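Local structure of DUF309 domain-containing protein (Thermus thermophilus, 2CWY) at residues 71-74 with 75-78. The protein is of unknown function, a small all-helical protein of the DUF309 family whose biochemical role remains to be established. Sequence-based numbering, arbitrary orientation.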
loop_
_atom_site.group_PDB
_atom_site.type_symbol
_atom_site.label_atom_id
_atom_site.label_comp_id
_atom_site.label_asym_id
_atom_site.label_seq_id
_atom_site.Cartn_x
_atom_site.Cartn_y
_atom_site.Cartn_z
ATOM N N GLY A 71 8.056 5.362 -10.765
ATOM C CA GLY A 71 7.794 6.445 -11.695
ATOM C C GLY A 71 6.619 7.347 -11.377
ATOM O O GLY A 71 6.362 8.309 -12.106
ATOM N N LEU A 72 5.888 7.050 -10.307
ATOM C CA LEU A 72 4.753 7.890 -9.947
ATOM C C LEU A 72 5.237 9.161 -9.265
ATOM O O LEU A 72 6.310 9.182 -8.646
ATOM C CB LEU A 72 3.817 7.162 -8.974
ATOM C CG LEU A 72 2.962 5.994 -9.465
ATOM C CD1 LEU A 72 2.147 5.457 -8.286
ATOM C CD2 LEU A 72 2.029 6.452 -10.606
ATOM N N PRO A 73 4.471 10.253 -9.390
ATOM C CA PRO A 73 4.923 11.467 -8.713
ATOM C C PRO A 73 4.622 11.253 -7.224
ATOM O O PRO A 73 3.810 10.390 -6.883
ATOM C CB PRO A 73 4.052 12.556 -9.337
ATOM C CG PRO A 73 2.816 11.828 -9.750
ATOM C CD PRO A 73 3.345 10.536 -10.298
ATOM N N CYS A 74 5.289 12.001 -6.348
ATOM C CA CYS A 74 5.043 11.883 -4.907
ATOM C C CYS A 74 5.078 13.278 -4.287
ATOM O O CYS A 74 5.998 14.049 -4.540
ATOM C CB CYS A 74 6.102 10.991 -4.235
ATOM S SG CYS A 74 5.789 10.611 -2.465
ATOM N N PRO A 75 4.065 13.621 -3.473
ATOM C CA PRO A 75 2.942 12.741 -3.151
ATOM C C PRO A 75 1.956 12.598 -4.301
ATOM O O PRO A 75 2.074 13.266 -5.337
ATOM C CB PRO A 75 2.318 13.416 -1.935
ATOM C CG PRO A 75 2.551 14.879 -2.210
ATOM C CD PRO A 75 3.998 14.869 -2.686
ATOM N N LEU A 76 0.991 11.705 -4.115
ATOM C CA LEU A 76 -0.054 11.473 -5.100
ATOM C C LEU A 76 -1.305 11.129 -4.305
ATOM O O LEU A 76 -1.249 10.351 -3.345
ATOM C CB LEU A 76 0.320 10.326 -6.041
ATOM C CG LEU A 76 -0.646 10.057 -7.189
ATOM C CD1 LEU A 76 -0.742 11.292 -8.085
ATOM C CD2 LEU A 76 -0.170 8.851 -7.977
HETATM N N MSE A 77 -2.426 11.730 -4.695
HETATM C CA MSE A 77 -3.708 11.516 -4.022
HETATM C C MSE A 77 -3.662 11.967 -2.564
HETATM O O MSE A 77 -4.485 11.542 -1.761
HETATM C CB MSE A 77 -4.110 10.035 -4.076
HETATM C CG MSE A 77 -4.300 9.468 -5.464
HETATM SE SE MSE A 77 -5.248 7.763 -5.384
HETATM C CE MSE A 77 -7.036 8.447 -5.117
ATOM N N GLY A 78 -2.694 12.819 -2.232
ATOM C CA GLY A 78 -2.557 13.316 -0.873
ATOM C C GLY A 78 -1.759 12.396 0.034
ATOM O O GLY A 78 -1.751 12.573 1.257
#
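Cys74 and Pro75 share a cis peptide bond: Cys74 SG lies above one face, shifted to the edge that carries the two CA atoms, 3.6 Å from Pro75 N, while the Pro73 carbonyl oxygen and the Leu76 side chain lie beyond the edge on the other side of the plane without covering it. SG is set there by a first torsion of -173°, which turns it opposite the backbone N and toward the proline. Leu76 CD1 comes from one face side of the Pro73 ring but out past the CG corner, 4.0 Å from CG. The other branch of Leu76, CD2, reaches Leu72, meeting CD1 of that residue at 4.1 Å; the two leucine side chains cross at about a right angle. Leu76 thus straddles two residues of 71-74, and its CB also packs 3.6 Å from Pro73 O. That oxygen accepts a hydrogen bond from the indole NE1 of Trp81, at the start of helix 81-92, which ties the bend to that helix. Leu72, the buried member, continues onto Glu34 and Arg37 of helix 33-53. With its cis proline at the third position, extended backbone angles and Pro73 CA 6.1 Å from Leu76 CA, 73-76 is a type VIb turn in the connection between helices 59-69 and 81-92.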